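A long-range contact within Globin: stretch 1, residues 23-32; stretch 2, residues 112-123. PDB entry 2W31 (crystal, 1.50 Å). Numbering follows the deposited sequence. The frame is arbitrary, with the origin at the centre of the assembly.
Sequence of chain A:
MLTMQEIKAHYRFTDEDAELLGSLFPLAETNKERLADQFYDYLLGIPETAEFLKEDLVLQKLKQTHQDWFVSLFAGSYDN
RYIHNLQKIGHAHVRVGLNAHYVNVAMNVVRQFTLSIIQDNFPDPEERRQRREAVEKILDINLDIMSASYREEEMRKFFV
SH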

# COMPACT_ATOMS: atom_id res chain seq x y z
N SER A 23 6.69 -5.32 19.38
CA SER A 23 7.48 -6.55 19.42
C SER A 23 8.48 -6.62 18.27
O SER A 23 9.49 -7.34 18.37
N LEU A 24 8.21 -5.90 17.18
CA LEU A 24 9.15 -5.83 16.04
C LEU A 24 10.21 -4.73 16.17
O LEU A 24 11.12 -4.64 15.34
N PHE A 25 10.15 -3.93 17.24
CA PHE A 25 11.07 -2.81 17.37
C PHE A 25 12.56 -3.27 17.29
O PHE A 25 13.37 -2.68 16.53
N PRO A 26 12.93 -4.33 18.05
CA PRO A 26 14.34 -4.76 17.97
C PRO A 26 14.82 -5.12 16.56
O PRO A 26 15.92 -4.73 16.17
N LEU A 27 14.00 -5.83 15.79
CA LEU A 27 14.37 -6.13 14.41
C LEU A 27 14.46 -4.92 13.51
O LEU A 27 15.37 -4.81 12.67
N ALA A 28 13.52 -4.00 13.68
CA ALA A 28 13.55 -2.78 12.89
C ALA A 28 14.78 -1.97 13.20
O ALA A 28 15.47 -1.47 12.30
N GLU A 29 15.10 -1.87 14.50
CA GLU A 29 16.28 -1.14 14.92
C GLU A 29 17.57 -1.78 14.41
O GLU A 29 18.43 -1.09 13.89
N THR A 30 17.66 -3.10 14.51
CA THR A 30 18.81 -3.87 13.99
C THR A 30 19.05 -3.61 12.50
O THR A 30 20.22 -3.51 12.03
N ASN A 31 17.93 -3.49 11.77
CA ASN A 31 17.93 -3.35 10.31
C ASN A 31 17.82 -1.93 9.75
O ASN A 31 17.71 -1.73 8.54
N LYS A 32 17.86 -0.93 10.64
CA LYS A 32 17.56 0.43 10.25
C LYS A 32 18.53 0.98 9.20
O LYS A 32 18.11 1.67 8.27
N GLN A 112 8.23 -3.83 0.94
CA GLN A 112 8.86 -5.09 0.50
C GLN A 112 9.96 -5.42 1.50
O GLN A 112 10.14 -6.58 1.88
N PHE A 113 10.70 -4.39 1.94
CA PHE A 113 11.84 -4.62 2.84
C PHE A 113 11.33 -5.19 4.17
O PHE A 113 11.91 -6.17 4.72
N THR A 114 10.28 -4.57 4.72
CA THR A 114 9.78 -4.97 6.04
C THR A 114 9.11 -6.34 6.01
O THR A 114 9.31 -7.15 6.94
N LEU A 115 8.41 -6.66 4.92
CA LEU A 115 7.80 -7.98 4.86
C LEU A 115 8.86 -9.07 4.70
O LEU A 115 8.62 -10.24 5.14
N SER A 116 9.97 -8.73 4.06
CA SER A 116 11.07 -9.71 3.98
C SER A 116 11.68 -9.96 5.35
O SER A 116 11.99 -11.13 5.67
N ILE A 117 11.84 -8.92 6.18
CA ILE A 117 12.28 -9.14 7.59
C ILE A 117 11.34 -10.08 8.33
O ILE A 117 11.78 -11.02 9.05
N ILE A 118 10.04 -9.89 8.15
CA ILE A 118 9.07 -10.74 8.82
C ILE A 118 9.17 -12.18 8.31
O ILE A 118 9.20 -13.12 9.12
N GLN A 119 9.22 -12.37 6.99
CA GLN A 119 9.31 -13.73 6.43
C GLN A 119 10.55 -14.46 6.95
O GLN A 119 10.51 -15.66 7.29
N ASP A 120 11.65 -13.72 7.02
CA ASP A 120 12.95 -14.30 7.35
C ASP A 120 13.16 -14.59 8.85
O ASP A 120 14.10 -15.33 9.22
N ASN A 121 12.29 -14.05 9.71
CA ASN A 121 12.47 -14.16 11.18
C ASN A 121 11.35 -14.86 11.95
O ASN A 121 11.53 -15.18 13.15
N PHE A 122 10.25 -15.15 11.27
CA PHE A 122 9.06 -15.75 11.88
C PHE A 122 8.59 -16.98 11.08
O PHE A 122 7.75 -16.85 10.16
N PRO A 123 9.15 -18.17 11.42
CA PRO A 123 8.76 -19.40 10.70
C PRO A 123 7.32 -19.83 11.01
O PRO A 123 6.67 -20.45 10.14

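The contact between residues 23-32 and 112-123 is made by side chains packing without any hydrogen bond across it, and it buries 366 Å² summed over both sides. The CA atoms of Leu 27 and Ile 117 lie 7.7 Å apart and those of Leu 24 and Ile 118 8.7 Å apart, spacings that leave room for side chains between the backbones.

From the first stretch, Leu 24, Leu 27 and Asn 31 send their CA-to-CB bonds toward the partner. Their spacing of three and four residues is the helical repeat that brings them to one side, while Phe 25, Pro 26, Glu 29 and Thr 30 remain out of reach. Both leucines adopt the mt rotamer, with chi1/chi2 of -65°/163° for Leu 24 and -84°/171° for Leu 27. In these conformations CD2 of Leu 24 comes to 3.6 Å from CE2 of Phe 122, and CD1 of Leu 27 to 3.8 Å from the same CE2 atom. Both methyl groups approach the Phe 122 ring obliquely. Phe 122 is the first residue of its stretch to leave helical phi/psi, at -129°/88°; its m chi1 of -63° carries the ring back to the two leucines.

Leu 27 has the largest covered area, 71 Å², and its CD1 also meets CG2 of Ile 117 at 4.1 Å and CB of Asn 121 at 3.8 Å. Ile 117 is mt (-68°/175°), an extended chi2 that places its CD1 3.8 Å from CB of Asn 31. Thus its two methyl groups serve different neighbours, CG2 facing Leu 27 and CD1 facing Asn 31. Ile 118 has nearly the same rotamer, but its CA-to-CB bond points sideways; its end comes nearer, yet stays outside the close contacts.

Phe 113, one helical turn before Ile 117, is t at chi1 (-179°), with chi2 at 90°. Its CZ reaches 3.8 Å from the backbone O of Asn 31, which lies oblique to the ring, and 4.1 Å from CB of Asn 31. The contribution of Asn 31 is therefore read from its backbone and CB, since its terminal amide is probably turned over in the model.

Two polar side chains near the contact find partners within their own stretch. Asn 121, m at chi1 (-71°), donates from ND2 to O of Ile 117 at 2.8 Å with an N-H...acceptor angle of 171°, folding its amide back along its own helix while CB remains against Leu 27. On the first stretch, NZ of Lys 32, whose CA-to-CB bond points away, forms a salt bridge with OE2 of Glu 29 at 3.0 Å.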

# COMPACT_ATOMS: atom_id res chain seq x y z
CB SER A 23 6.57 -7.79 19.44
OG SER A 23 6.14 -8.11 18.13
CB LEU A 24 8.36 -5.64 14.72
CG LEU A 24 7.49 -6.81 14.32
CD1 LEU A 24 6.48 -6.31 13.27
CD2 LEU A 24 8.31 -7.97 13.74
CB PHE A 25 10.79 -1.94 18.63
CG PHE A 25 11.62 -0.71 18.65
CD1 PHE A 25 11.08 0.50 18.23
CD2 PHE A 25 12.97 -0.77 19.05
CE1 PHE A 25 11.88 1.66 18.16
CE2 PHE A 25 13.76 0.38 19.01
CZ PHE A 25 13.21 1.59 18.56
CB PRO A 26 14.40 -5.98 18.92
CG PRO A 26 13.29 -5.76 19.92
CD PRO A 26 12.18 -5.11 19.06
CB LEU A 27 13.40 -7.13 13.82
CG LEU A 27 13.72 -8.58 14.15
CD1 LEU A 27 12.59 -9.49 13.71
CD2 LEU A 27 15.09 -9.02 13.52
CB ALA A 28 12.29 -1.96 13.09
CB GLU A 29 16.27 -1.00 16.44
CG GLU A 29 17.08 0.17 16.91
CD GLU A 29 18.55 -0.16 17.04
OE1 GLU A 29 18.90 -1.37 17.16
OE2 GLU A 29 19.35 0.78 17.02
CB THR A 30 18.59 -5.37 14.24
OG1 THR A 30 18.70 -5.64 15.65
CG2 THR A 30 19.61 -6.25 13.47
CB ASN A 31 16.79 -4.20 9.73
CG ASN A 31 17.11 -5.67 9.76
OD1 ASN A 31 16.71 -6.39 10.68
ND2 ASN A 31 17.86 -6.13 8.77
CB LYS A 32 17.47 1.34 11.50
CG LYS A 32 18.78 1.69 12.21
CD LYS A 32 18.44 2.48 13.49
CE LYS A 32 19.65 3.18 14.10
NZ LYS A 32 20.58 2.17 14.65
CB GLN A 112 9.44 -4.93 -0.91
CG GLN A 112 8.42 -4.43 -1.95
CD GLN A 112 7.53 -5.51 -2.56
OE1 GLN A 112 7.29 -6.56 -1.94
NE2 GLN A 112 7.03 -5.26 -3.79
CB PHE A 113 12.53 -3.28 3.10
CG PHE A 113 13.76 -3.38 4.02
CD1 PHE A 113 15.05 -3.61 3.51
CD2 PHE A 113 13.60 -3.24 5.40
CE1 PHE A 113 16.15 -3.72 4.37
CE2 PHE A 113 14.72 -3.31 6.27
CZ PHE A 113 15.97 -3.58 5.75
CB THR A 114 8.83 -3.90 6.57
OG1 THR A 114 9.51 -2.65 6.52
CG2 THR A 114 8.46 -4.18 8.03
CB LEU A 115 6.71 -8.07 3.78
CG LEU A 115 5.48 -7.21 4.07
CD1 LEU A 115 4.30 -7.72 3.18
CD2 LEU A 115 5.03 -6.96 5.48
CB SER A 116 12.10 -9.32 2.94
OG SER A 116 11.58 -9.75 1.69
CB ILE A 117 12.32 -7.79 8.39
CG1 ILE A 117 13.44 -6.90 7.85
CG2 ILE A 117 12.48 -7.99 9.92
CD1 ILE A 117 13.40 -5.51 8.55
CB ILE A 118 7.64 -10.19 8.64
CG1 ILE A 118 7.50 -8.85 9.39
CG2 ILE A 118 6.61 -11.23 9.12
CD1 ILE A 118 6.15 -8.19 9.17
CB GLN A 119 9.34 -13.66 4.90
CG GLN A 119 9.13 -14.96 4.21
CD GLN A 119 9.34 -14.81 2.71
OE1 GLN A 119 8.91 -13.81 2.08
NE2 GLN A 119 10.03 -15.77 2.14
CB ASP A 120 14.06 -13.43 6.77
CG ASP A 120 14.03 -13.42 5.24
OD1 ASP A 120 13.45 -14.35 4.66
OD2 ASP A 120 14.58 -12.50 4.62
CB ASN A 121 12.73 -12.78 11.79
CG ASN A 121 14.09 -12.26 11.43
OD1 ASN A 121 15.09 -12.60 12.10
ND2 ASN A 121 14.17 -11.45 10.38
CB PHE A 122 7.96 -14.69 12.08
CG PHE A 122 8.36 -13.60 13.01
CD1 PHE A 122 8.23 -13.77 14.38
CD2 PHE A 122 8.94 -12.42 12.52
CE1 PHE A 122 8.66 -12.78 15.26
CE2 PHE A 122 9.37 -11.43 13.38
CZ PHE A 122 9.23 -11.61 14.75
CB PRO A 123 9.78 -20.44 11.17
CG PRO A 123 10.27 -19.96 12.47
CD PRO A 123 10.16 -18.44 12.47